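Local coordinates for bacterioferritin (Rhodobacter capsulatus, PDB 1JGC), which probably oxidises iron(II) with dioxygen and stores the product as a ferric mineral inside a hollow, heme-binding shell of 24 subunits, at residues 102-107 with 118-123; 9-14 with 56-61; 30-33 with 39-42; 26-31 with 84-89. One frame throughout, in Å; residues are numbered along the deposited sequence.

Contact 1: 102-107 with 118-123; sequences REARDY and NIFESL
The Phe120 ring turns one face to Ala104. The CB of Ala104 stands over the ring centre, 3.6 Å from the Phe120 centroid, in a CH-pi contact. The Arg105 guanidinium meets two carboxylates at its edge, those of Glu121 and Asp106. Its plane and the Glu121 carboxylate plane are 30° apart. Arg105 grips Glu121 side-on, with two nitrogens on one oxygen. Arg105 NE donates to the anti lone pair of Glu121 OE2 at 2.9 Å. Arg105 NH2 lies 3.2 Å from the same Glu121 OE2. On the Asp106 side, Arg105 NH1 is 2.8 Å from Asp106 OD1, a weak hydrogen bond within a salt bridge. With chi1 at -179°, the Arg105 chain leaves its backbone nitrogen behind, and a bend at chi2 turns the head toward Glu121. The Arg105 stem packs on Phe120, with the two CB atoms 3.7 Å apart. The segments belong to helices 83-111 and 114-144, consecutive antiparallel helices of the ferritin four-helix bundle. Their local axes approach to 8.7 Å at 156°. Glu121 OE2 also forms a salt bridge with Lys117 of a neighbouring subunit, and this bridge links helix 114-144 to that subunit. An alanine in place of Arg105 would probably leave Asp106 without this partner and Glu121 more dependent on Lys117. With two cations on it, the buried Glu121 carboxylate is likely to stay ionised.

Contact 2: 9-14 with 56-61; sequences EFLNAA and DKIIAR
Ile58 meets segment 9-14 with two branches. Its chi1 of -72° sets CG1 anti to the carbonyl carbon, and the chain runs on extended, bringing CD1 of Ile58 to 4.0 Å from CB of Ala14. The same rotation places the other branch at the backbone of Leu11, where CG2 of Ile58 is 3.5 Å from O of Leu11. These are neighbouring antiparallel helices of the ferritin four-helix bundle, 5-34 and 38-64, and their local axes come within 9.6 Å at 158°. The contact lies beside the dinuclear centre, which is metal-free here. The side chain of Ile58 is about 4 Å from that of Glu18 and about 5 Å from that of His54, both binding residues for the first iron. One turn along, Leu11 has the same chi1 and an extended chain (chi2 169°), which carries CD1 of Leu11 to the stem of Arg61, 3.9 Å from CG of Arg61. Arg61 bends at chi2, and beyond the bend its chain straightens. The guanidinium forms salt bridges with Asp113 and with Glu128 of a neighbouring subunit, and NE bonds to the hydroxyl of Ser116. Phe120 packs on both Leu11 and Ala14.

Contact 3: 30-33 with 39-42; sequences RLQE and KMAK
Gln32, Met40 and Ala41 meet at the turn of a helical hairpin, where helix 5-34 ends and helix 38-64 begins. A short connection separates the two helices, and the backbones are close here: the CA atoms of Gln32 and Ala41 are 5.1 Å apart. Gln32 is the main bridging side chain. Its CG lies beside the backbone nitrogen (chi1 -64°), and the chain is extended beyond it. The stem passes Ala41, with CB of Gln32 3.9 Å from CB of Ala41. Further out, the amide carbon CD of Gln32 sits 3.4 Å from CG of Met40. The two long side chains cross at about a right angle, with the Gln32 amide against the CG and SD end of Met40. Met40 continues inward and packs on Thr86 and Leu87 of helix 83-111. It also touches Met157 of a neighbouring subunit. Glu33 reaches Ala41 with its carboxylate. Its chain bends at chi2 (68°), which brings OE1 of Glu33 to 3.4 Å from CB of Ala41. An alanine in place of Gln32 would probably open a gap beside Met40 and set its thioether end freer to turn. Ala41 has only a methyl to place between the helices, which is consistent with their close approach. The arrangement is that of a tight antiparallel hairpin, the turn joining the first two long helices of the ferritin four-helix bundle.

Contact 4: 26-31 with 84-89; sequences WVHFRL and RETLEC. With HEM (protoporphyrin IX containing Fe), chain D.
The His28 imidazole lies with one face on Thr86. This small contact joins helices 5-34 and 83-111 of the ferritin four-helix bundle. The CB of Thr86 is over the ring centre, 3.6 Å from the His28 centroid and 7° off the ring normal, a CH-pi contact. CG2 of Thr86 reaches the same ring, 3.5 Å from CD2 of His28. At the ring edge, CB of Cys89 is 4.0 Å from CE1 of His28. The next shell fixes the two main side chains. NE2 of His28 is hydrogen-bonded to the backbone nitrogen of Gly80, and ND1 weakly to Asp90. Thr86 holds OG1 between its backbone nitrogen and carbonyl carbon (chi1 58°), where it bonds to the carbonyl oxygen of Pro83. The Gln32 amide lies near the same hydroxyl. The same rotation places CG2 over the imidazole, beside CB. Segment 26-31 also serves the heme pocket. Phe29 CD2 lies against one face of the Trp26 indole, toward its rim. The heme vinyl carbon CAC lies against the opposite face, 3.7 Å above the plane. The indole is anchored through NE1, which bonds to Asp56 of a neighbouring subunit. At the far end of the same indole, CH2 of Trp26 is 3.6 Å from the heme methyl CMD.

In the fold
All four contacts join helices of one four-helix bundle. Contact 2 has all its touching residues buried, while contacts 1, 3 and 4 each include a partly exposed one, Arg105, Glu33 and Cys89. Contacts 1 and 2 lie toward one end. They touch through Phe10 on Ala104, Leu11 on Phe120 and Ile58 on Leu123, so all four helices meet there. Contacts 3 and 4 lie on the opposite side of the chain's centre and share Arg30 and Leu31. Contacts 2 and 3 join the same helix pair, 5-34 with 38-64. Contact 1 adds charged groups facing a neighbouring subunit, contact 2 is apolar beside the iron site, contact 3 packs a hairpin turn, and contact 4 backs the heme pocket.

Contact 1: 102-107 with 118-123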
# COMPACT_ATOMS: atom_id res chain seq x y z
N ARG A 102 -45.07 -33.71 6.29
CA ARG A 102 -45.54 -33.91 7.66
C ARG A 102 -45.85 -35.39 7.90
O ARG A 102 -45.66 -35.93 9.00
CB ARG A 102 -46.77 -33.06 7.91
CG ARG A 102 -46.46 -31.58 7.88
CD ARG A 102 -47.66 -30.71 8.12
NE ARG A 102 -47.24 -29.33 8.34
CZ ARG A 102 -47.79 -28.28 7.75
NH1 ARG A 102 -48.80 -28.44 6.90
NH2 ARG A 102 -47.33 -27.05 8.00
N GLU A 103 -46.30 -36.05 6.84
CA GLU A 103 -46.65 -37.45 6.85
C GLU A 103 -45.37 -38.29 6.97
O GLU A 103 -45.23 -39.13 7.86
CB GLU A 103 -47.38 -37.77 5.56
CG GLU A 103 -48.30 -38.95 5.59
CD GLU A 103 -49.00 -39.13 4.24
OE1 GLU A 103 -49.63 -38.15 3.76
OE2 GLU A 103 -48.91 -40.26 3.69
N ALA A 104 -44.43 -38.03 6.05
CA ALA A 104 -43.16 -38.75 6.05
C ALA A 104 -42.47 -38.53 7.39
O ALA A 104 -41.96 -39.46 8.00
CB ALA A 104 -42.27 -38.25 4.92
N ARG A 105 -42.48 -37.29 7.84
CA ARG A 105 -41.85 -36.93 9.09
C ARG A 105 -42.40 -37.76 10.26
O ARG A 105 -41.63 -38.32 11.05
CB ARG A 105 -42.02 -35.42 9.31
CG ARG A 105 -41.40 -34.88 10.56
CD ARG A 105 -42.42 -34.92 11.66
NE ARG A 105 -41.78 -34.79 12.95
CZ ARG A 105 -42.24 -35.37 14.05
NH1 ARG A 105 -43.35 -36.10 13.99
NH2 ARG A 105 -41.58 -35.22 15.19
N ASP A 106 -43.72 -37.86 10.38
CA ASP A 106 -44.30 -38.67 11.45
C ASP A 106 -43.81 -40.12 11.35
O ASP A 106 -43.45 -40.72 12.36
CB ASP A 106 -45.83 -38.66 11.40
CG ASP A 106 -46.43 -37.38 11.93
OD1 ASP A 106 -45.81 -36.74 12.81
OD2 ASP A 106 -47.53 -37.01 11.49
N TYR A 107 -43.81 -40.68 10.14
CA TYR A 107 -43.37 -42.05 9.98
C TYR A 107 -41.91 -42.26 10.38
O TYR A 107 -41.59 -43.27 11.00
CB TYR A 107 -43.57 -42.55 8.55
CG TYR A 107 -43.18 -44.00 8.40
CD1 TYR A 107 -44.00 -45.02 8.91
CD2 TYR A 107 -41.95 -44.36 7.84
CE1 TYR A 107 -43.59 -46.35 8.86
CE2 TYR A 107 -41.53 -45.69 7.79
CZ TYR A 107 -42.35 -46.68 8.30
OH TYR A 107 -41.90 -47.98 8.30
N ASN A 118 -35.29 -35.44 10.94
CA ASN A 118 -34.86 -34.05 10.95
C ASN A 118 -34.77 -33.45 9.56
O ASN A 118 -34.94 -32.25 9.39
CB ASN A 118 -33.53 -33.89 11.68
CG ASN A 118 -33.66 -34.17 13.16
OD1 ASN A 118 -34.72 -33.96 13.74
ND2 ASN A 118 -32.57 -34.62 13.78
N ILE A 119 -34.49 -34.27 8.55
CA ILE A 119 -34.43 -33.75 7.20
C ILE A 119 -35.83 -33.26 6.83
O ILE A 119 -35.99 -32.19 6.24
CB ILE A 119 -33.98 -34.82 6.20
CG1 ILE A 119 -32.48 -35.09 6.37
CG2 ILE A 119 -34.29 -34.38 4.78
CD1 ILE A 119 -31.94 -36.17 5.46
N PHE A 120 -36.85 -34.04 7.18
CA PHE A 120 -38.21 -33.62 6.88
C PHE A 120 -38.63 -32.42 7.73
O PHE A 120 -39.45 -31.60 7.29
CB PHE A 120 -39.20 -34.78 7.05
CG PHE A 120 -39.14 -35.78 5.94
CD1 PHE A 120 -39.52 -35.43 4.65
CD2 PHE A 120 -38.69 -37.07 6.17
CE1 PHE A 120 -39.44 -36.34 3.60
CE2 PHE A 120 -38.62 -37.99 5.13
CZ PHE A 120 -39.00 -37.62 3.84
N GLU A 121 -38.07 -32.29 8.93
CA GLU A 121 -38.42 -31.13 9.75
C GLU A 121 -37.74 -29.91 9.13
O GLU A 121 -38.27 -28.80 9.16
CB GLU A 121 -37.97 -31.32 11.20
CG GLU A 121 -38.63 -32.49 11.89
CD GLU A 121 -38.88 -32.25 13.36
OE1 GLU A 121 -38.28 -31.31 13.92
OE2 GLU A 121 -39.68 -33.00 13.97
N SER A 122 -36.58 -30.14 8.54
CA SER A 122 -35.85 -29.06 7.89
C SER A 122 -36.63 -28.65 6.62
O SER A 122 -36.82 -27.46 6.36
CB SER A 122 -34.43 -29.50 7.55
OG SER A 122 -33.79 -28.54 6.74
N LEU A 123 -37.08 -29.63 5.85
CA LEU A 123 -37.85 -29.33 4.65
C LEU A 123 -39.16 -28.62 5.00
O LEU A 123 -39.54 -27.64 4.36
CB LEU A 123 -38.14 -30.60 3.87
CG LEU A 123 -36.94 -31.28 3.19
CD1 LEU A 123 -37.39 -32.62 2.59
CD2 LEU A 123 -36.37 -30.37 2.11

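Contact 2: 9-14 with 56-61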
# COMPACT_ATOMS: atom_id res chain seq x y z
N GLU A 9 -39.22 -45.00 0.63
CA GLU A 9 -40.35 -44.71 -0.23
C GLU A 9 -40.73 -43.24 -0.06
O GLU A 9 -40.95 -42.52 -1.03
CB GLU A 9 -41.54 -45.59 0.14
CG GLU A 9 -41.88 -46.66 -0.87
CD GLU A 9 -42.88 -47.67 -0.32
OE1 GLU A 9 -44.00 -47.26 0.11
OE2 GLU A 9 -42.54 -48.87 -0.32
N PHE A 10 -40.82 -42.81 1.20
CA PHE A 10 -41.16 -41.43 1.50
C PHE A 10 -40.13 -40.47 0.91
O PHE A 10 -40.51 -39.46 0.32
CB PHE A 10 -41.26 -41.23 3.01
CG PHE A 10 -42.65 -41.45 3.56
CD1 PHE A 10 -43.72 -40.68 3.11
CD2 PHE A 10 -42.88 -42.39 4.56
CE1 PHE A 10 -45.00 -40.85 3.64
CE2 PHE A 10 -44.16 -42.57 5.10
CZ PHE A 10 -45.22 -41.80 4.64
N LEU A 11 -38.85 -40.79 1.06
CA LEU A 11 -37.78 -39.95 0.52
C LEU A 11 -37.91 -39.82 -1.01
O LEU A 11 -37.76 -38.73 -1.56
CB LEU A 11 -36.41 -40.54 0.89
CG LEU A 11 -36.04 -40.38 2.37
CD1 LEU A 11 -34.81 -41.21 2.70
CD2 LEU A 11 -35.81 -38.90 2.67
N ASN A 12 -38.20 -40.93 -1.69
CA ASN A 12 -38.36 -40.90 -3.14
C ASN A 12 -39.60 -40.10 -3.54
O ASN A 12 -39.65 -39.51 -4.61
CB ASN A 12 -38.45 -42.31 -3.70
CG ASN A 12 -37.15 -42.78 -4.29
OD1 ASN A 12 -36.55 -42.09 -5.12
ND2 ASN A 12 -36.70 -43.95 -3.87
N ALA A 13 -40.61 -40.08 -2.68
CA ALA A 13 -41.81 -39.32 -3.00
C ALA A 13 -41.48 -37.84 -2.82
O ALA A 13 -41.87 -37.00 -3.63
CB ALA A 13 -42.97 -39.73 -2.09
N ALA A 14 -40.75 -37.53 -1.75
CA ALA A 14 -40.36 -36.15 -1.50
C ALA A 14 -39.47 -35.67 -2.66
O ALA A 14 -39.58 -34.52 -3.09
CB ALA A 14 -39.61 -36.07 -0.19
N ASP A 56 -30.90 -32.69 -4.13
CA ASP A 56 -29.58 -33.29 -3.99
C ASP A 56 -29.40 -33.91 -2.60
O ASP A 56 -28.96 -35.05 -2.46
CB ASP A 56 -28.49 -32.25 -4.25
CG ASP A 56 -27.11 -32.80 -4.06
OD1 ASP A 56 -26.83 -33.88 -4.62
OD2 ASP A 56 -26.30 -32.16 -3.36
N LYS A 57 -29.76 -33.14 -1.59
CA LYS A 57 -29.67 -33.59 -0.20
C LYS A 57 -30.44 -34.90 0.00
O LYS A 57 -29.96 -35.84 0.65
CB LYS A 57 -30.21 -32.48 0.69
CG LYS A 57 -30.20 -32.76 2.17
CD LYS A 57 -30.94 -31.65 2.94
CE LYS A 57 -30.28 -30.28 2.74
NZ LYS A 57 -30.96 -29.17 3.49
N ILE A 58 -31.64 -34.98 -0.57
CA ILE A 58 -32.50 -36.16 -0.45
C ILE A 58 -31.97 -37.38 -1.20
O ILE A 58 -32.09 -38.52 -0.74
CB ILE A 58 -33.93 -35.84 -0.92
CG1 ILE A 58 -34.60 -34.95 0.12
CG2 ILE A 58 -34.74 -37.11 -1.16
CD1 ILE A 58 -35.97 -34.53 -0.25
N ILE A 59 -31.39 -37.15 -2.37
CA ILE A 59 -30.83 -38.24 -3.15
C ILE A 59 -29.67 -38.85 -2.37
O ILE A 59 -29.50 -40.07 -2.35
CB ILE A 59 -30.32 -37.74 -4.52
CG1 ILE A 59 -31.51 -37.30 -5.37
CG2 ILE A 59 -29.51 -38.83 -5.21
CD1 ILE A 59 -31.12 -36.64 -6.67
N ALA A 60 -28.88 -38.01 -1.71
CA ALA A 60 -27.74 -38.50 -0.94
C ALA A 60 -28.20 -39.35 0.24
O ALA A 60 -27.60 -40.38 0.55
CB ALA A 60 -26.90 -37.33 -0.44
N ARG A 61 -29.27 -38.93 0.90
CA ARG A 61 -29.77 -39.68 2.04
C ARG A 61 -30.30 -41.03 1.57
O ARG A 61 -30.14 -42.03 2.26
CB ARG A 61 -30.88 -38.90 2.73
CG ARG A 61 -31.46 -39.59 3.94
CD ARG A 61 -30.44 -39.80 5.03
NE ARG A 61 -31.03 -40.45 6.19
CZ ARG A 61 -30.35 -40.85 7.26
NH1 ARG A 61 -29.04 -40.67 7.32
NH2 ARG A 61 -30.99 -41.45 8.26

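Contact 3: 30-33 with 39-42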
# COMPACT_ATOMS: atom_id res chain seq x y z
N ARG A 30 -38.79 -18.24 -16.35
CA ARG A 30 -38.72 -17.93 -17.77
C ARG A 30 -39.94 -17.17 -18.25
O ARG A 30 -39.82 -16.17 -18.97
CB ARG A 30 -38.54 -19.22 -18.57
CG ARG A 30 -37.09 -19.60 -18.72
CD ARG A 30 -36.40 -18.50 -19.47
NE ARG A 30 -34.95 -18.53 -19.36
CZ ARG A 30 -34.17 -17.48 -19.61
NH1 ARG A 30 -34.71 -16.33 -19.96
NH2 ARG A 30 -32.86 -17.58 -19.50
N LEU A 31 -41.11 -17.63 -17.85
CA LEU A 31 -42.37 -16.99 -18.21
C LEU A 31 -42.38 -15.54 -17.71
O LEU A 31 -42.65 -14.61 -18.46
CB LEU A 31 -43.52 -17.77 -17.59
CG LEU A 31 -44.59 -18.46 -18.44
CD1 LEU A 31 -44.19 -18.60 -19.90
CD2 LEU A 31 -44.86 -19.81 -17.82
N GLN A 32 -42.09 -15.35 -16.42
CA GLN A 32 -42.08 -14.01 -15.84
C GLN A 32 -41.04 -13.11 -16.50
O GLN A 32 -41.24 -11.90 -16.62
CB GLN A 32 -41.81 -14.12 -14.33
CG GLN A 32 -42.93 -14.84 -13.60
CD GLN A 32 -42.53 -15.39 -12.25
OE1 GLN A 32 -41.35 -15.52 -11.94
NE2 GLN A 32 -43.52 -15.73 -11.44
N GLU A 33 -39.94 -13.70 -16.95
CA GLU A 33 -38.90 -12.93 -17.60
C GLU A 33 -39.43 -12.39 -18.93
O GLU A 33 -39.21 -11.22 -19.26
CB GLU A 33 -37.67 -13.81 -17.84
CG GLU A 33 -36.43 -13.03 -18.21
CD GLU A 33 -35.92 -12.19 -17.05
OE1 GLU A 33 -35.65 -12.76 -15.97
OE2 GLU A 33 -35.77 -10.96 -17.22
N LYS A 39 -38.00 -8.74 -11.69
CA LYS A 39 -37.84 -8.90 -10.25
C LYS A 39 -38.61 -10.09 -9.72
O LYS A 39 -38.18 -10.76 -8.79
CB LYS A 39 -38.25 -7.62 -9.54
CG LYS A 39 -37.49 -6.44 -10.09
CD LYS A 39 -37.80 -5.16 -9.38
CE LYS A 39 -36.91 -4.05 -9.91
NZ LYS A 39 -37.22 -2.78 -9.21
N MET A 40 -39.76 -10.36 -10.33
CA MET A 40 -40.55 -11.51 -9.93
C MET A 40 -39.80 -12.75 -10.44
O MET A 40 -39.73 -13.78 -9.76
CB MET A 40 -41.93 -11.39 -10.56
CG MET A 40 -42.83 -12.57 -10.36
SD MET A 40 -44.53 -12.19 -10.91
CE MET A 40 -45.45 -13.11 -9.66
N ALA A 41 -39.22 -12.63 -11.63
CA ALA A 41 -38.49 -13.73 -12.25
C ALA A 41 -37.28 -14.18 -11.43
O ALA A 41 -37.06 -15.38 -11.27
CB ALA A 41 -38.05 -13.32 -13.65
N LYS A 42 -36.50 -13.23 -10.93
CA LYS A 42 -35.31 -13.57 -10.16
C LYS A 42 -35.65 -14.33 -8.90
O LYS A 42 -34.88 -15.20 -8.49
CB LYS A 42 -34.51 -12.31 -9.82
CG LYS A 42 -33.98 -11.63 -11.07
CD LYS A 42 -33.32 -10.30 -10.77
CE LYS A 42 -33.08 -9.50 -12.07
NZ LYS A 42 -32.39 -8.22 -11.78

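Contact 4: 26-31 with 84-89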
# COMPACT_ATOMS: atom_id res chain seq x y z
N TRP A 26 -38.76 -22.97 -12.39
CA TRP A 26 -37.94 -22.56 -13.51
C TRP A 26 -38.76 -22.08 -14.70
O TRP A 26 -38.40 -21.12 -15.36
CB TRP A 26 -36.99 -23.67 -13.94
CG TRP A 26 -35.83 -23.13 -14.71
CD1 TRP A 26 -35.76 -22.90 -16.05
CD2 TRP A 26 -34.60 -22.62 -14.15
NE1 TRP A 26 -34.58 -22.28 -16.37
CE2 TRP A 26 -33.85 -22.09 -15.22
CE3 TRP A 26 -34.08 -22.56 -12.86
CZ2 TRP A 26 -32.60 -21.49 -15.03
CZ3 TRP A 26 -32.84 -21.97 -12.67
CH2 TRP A 26 -32.11 -21.44 -13.75
N VAL A 27 -39.87 -22.76 -14.97
CA VAL A 27 -40.72 -22.34 -16.07
C VAL A 27 -41.32 -20.97 -15.71
O VAL A 27 -41.41 -20.09 -16.55
CB VAL A 27 -41.87 -23.35 -16.32
CG1 VAL A 27 -42.79 -22.82 -17.41
CG2 VAL A 27 -41.31 -24.69 -16.74
N HIS A 28 -41.71 -20.80 -14.46
CA HIS A 28 -42.28 -19.55 -14.01
C HIS A 28 -41.26 -18.43 -14.13
O HIS A 28 -41.61 -17.30 -14.48
CB HIS A 28 -42.76 -19.68 -12.57
CG HIS A 28 -44.09 -20.35 -12.45
ND1 HIS A 28 -44.63 -20.73 -11.25
CD2 HIS A 28 -45.00 -20.70 -13.40
CE1 HIS A 28 -45.82 -21.27 -11.45
NE2 HIS A 28 -46.07 -21.26 -12.75
N PHE A 29 -40.00 -18.74 -13.86
CA PHE A 29 -38.93 -17.76 -13.98
C PHE A 29 -38.88 -17.29 -15.43
O PHE A 29 -38.94 -16.10 -15.72
CB PHE A 29 -37.60 -18.40 -13.54
CG PHE A 29 -36.39 -17.85 -14.25
CD1 PHE A 29 -36.07 -16.50 -14.17
CD2 PHE A 29 -35.59 -18.68 -15.02
CE1 PHE A 29 -34.96 -16.00 -14.84
CE2 PHE A 29 -34.47 -18.18 -15.69
CZ PHE A 29 -34.16 -16.85 -15.61
N ARG A 30 -38.79 -18.24 -16.35
CA ARG A 30 -38.72 -17.93 -17.77
C ARG A 30 -39.94 -17.17 -18.25
O ARG A 30 -39.82 -16.17 -18.97
CB ARG A 30 -38.54 -19.22 -18.57
CG ARG A 30 -37.09 -19.60 -18.72
CD ARG A 30 -36.40 -18.50 -19.47
NE ARG A 30 -34.95 -18.53 -19.36
CZ ARG A 30 -34.17 -17.48 -19.61
NH1 ARG A 30 -34.71 -16.33 -19.96
NH2 ARG A 30 -32.86 -17.58 -19.50
N LEU A 31 -41.11 -17.63 -17.85
CA LEU A 31 -42.37 -16.99 -18.21
C LEU A 31 -42.38 -15.54 -17.71
O LEU A 31 -42.65 -14.61 -18.46
CB LEU A 31 -43.52 -17.77 -17.59
CG LEU A 31 -44.59 -18.46 -18.44
CD1 LEU A 31 -44.19 -18.60 -19.90
CD2 LEU A 31 -44.86 -19.81 -17.82
N ARG A 84 -50.42 -13.39 -11.15
CA ARG A 84 -51.10 -13.91 -9.97
C ARG A 84 -51.27 -15.43 -9.98
O ARG A 84 -51.12 -16.07 -8.94
CB ARG A 84 -52.46 -13.25 -9.79
CG ARG A 84 -53.08 -13.50 -8.43
CD ARG A 84 -54.34 -12.68 -8.25
NE ARG A 84 -54.79 -12.64 -6.86
CZ ARG A 84 -55.24 -13.69 -6.19
NH1 ARG A 84 -55.29 -14.87 -6.79
NH2 ARG A 84 -55.63 -13.56 -4.93
N GLU A 85 -51.57 -16.01 -11.13
CA GLU A 85 -51.76 -17.46 -11.21
C GLU A 85 -50.50 -18.23 -10.82
O GLU A 85 -50.59 -19.29 -10.17
CB GLU A 85 -52.17 -17.90 -12.62
CG GLU A 85 -53.58 -17.55 -13.02
CD GLU A 85 -53.78 -16.04 -13.15
OE1 GLU A 85 -52.98 -15.37 -13.87
OE2 GLU A 85 -54.75 -15.51 -12.52
N THR A 86 -49.33 -17.73 -11.23
CA THR A 86 -48.08 -18.42 -10.91
C THR A 86 -47.87 -18.45 -9.39
O THR A 86 -47.37 -19.43 -8.84
CB THR A 86 -46.84 -17.77 -11.61
OG1 THR A 86 -46.72 -16.40 -11.23
CG2 THR A 86 -46.99 -17.85 -13.12
N LEU A 87 -48.27 -17.37 -8.72
CA LEU A 87 -48.15 -17.32 -7.27
C LEU A 87 -49.09 -18.38 -6.70
O LEU A 87 -48.73 -19.10 -5.78
CB LEU A 87 -48.55 -15.94 -6.73
CG LEU A 87 -47.63 -14.77 -7.10
CD1 LEU A 87 -48.18 -13.49 -6.52
CD2 LEU A 87 -46.24 -15.04 -6.58
N GLU A 88 -50.28 -18.47 -7.28
CA GLU A 88 -51.27 -19.43 -6.84
C GLU A 88 -50.78 -20.85 -7.07
O GLU A 88 -50.87 -21.71 -6.18
CB GLU A 88 -52.60 -19.21 -7.57
CG GLU A 88 -53.32 -17.92 -7.19
CD GLU A 88 -53.76 -17.92 -5.72
OE1 GLU A 88 -53.08 -18.58 -4.88
OE2 GLU A 88 -54.78 -17.23 -5.39
N CYS A 89 -50.27 -21.11 -8.26
CA CYS A 89 -49.77 -22.44 -8.55
C CYS A 89 -48.61 -22.83 -7.64
O CYS A 89 -48.56 -23.97 -7.17
CB CYS A 89 -49.36 -22.54 -10.01
SG CYS A 89 -50.77 -22.51 -11.13
CHA HEM D . -27.56 -25.21 -10.77
CHB HEM D . -28.86 -29.62 -9.24
CHC HEM D . -32.40 -29.58 -12.48
CHD HEM D . -30.72 -25.52 -14.42
C1A HEM D . -27.75 -26.32 -9.95
C2A HEM D . -27.43 -26.46 -8.55
C3A HEM D . -27.44 -27.81 -8.28
C4A HEM D . -28.25 -28.38 -9.33
CMA HEM D . -26.97 -28.51 -6.99
CAA HEM D . -27.42 -25.39 -7.46
CBA HEM D . -26.56 -24.15 -7.64
CGA HEM D . -25.08 -24.47 -7.66
O1A HEM D . -24.29 -23.53 -7.85
O2A HEM D . -24.73 -25.66 -7.47
C1B HEM D . -29.96 -30.01 -9.97
C2B HEM D . -30.72 -31.23 -9.76
C3B HEM D . -31.69 -31.27 -10.73
C4B HEM D . -31.58 -30.01 -11.46
CMB HEM D . -30.52 -32.26 -8.65
CAB HEM D . -32.61 -32.31 -10.85
CBB HEM D . -33.07 -32.86 -12.04
C1C HEM D . -32.33 -28.42 -13.21
C2C HEM D . -33.32 -28.00 -14.17
C3C HEM D . -32.87 -26.83 -14.73
C4C HEM D . -31.56 -26.58 -14.13
CMC HEM D . -34.64 -28.74 -14.48
CAC HEM D . -33.54 -26.01 -15.65
CBC HEM D . -34.48 -26.40 -16.58
C1D HEM D . -29.66 -25.09 -13.64
C2D HEM D . -28.89 -23.88 -13.88
C3D HEM D . -27.98 -23.77 -12.85
C4D HEM D . -28.23 -24.91 -11.95
CMD HEM D . -29.06 -22.90 -15.06
CAD HEM D . -26.86 -22.73 -12.85
CBD HEM D . -26.91 -21.64 -11.79
CGD HEM D . -25.87 -20.54 -12.03
O1D HEM D . -24.68 -20.88 -12.25
O2D HEM D . -26.24 -19.35 -11.97
NA HEM D . -28.56 -27.40 -10.27
NB HEM D . -30.53 -29.24 -10.99
NC HEM D . -31.33 -27.48 -13.08
ND HEM D . -29.24 -25.72 -12.46
FE HEM D . -29.93 -27.44 -11.67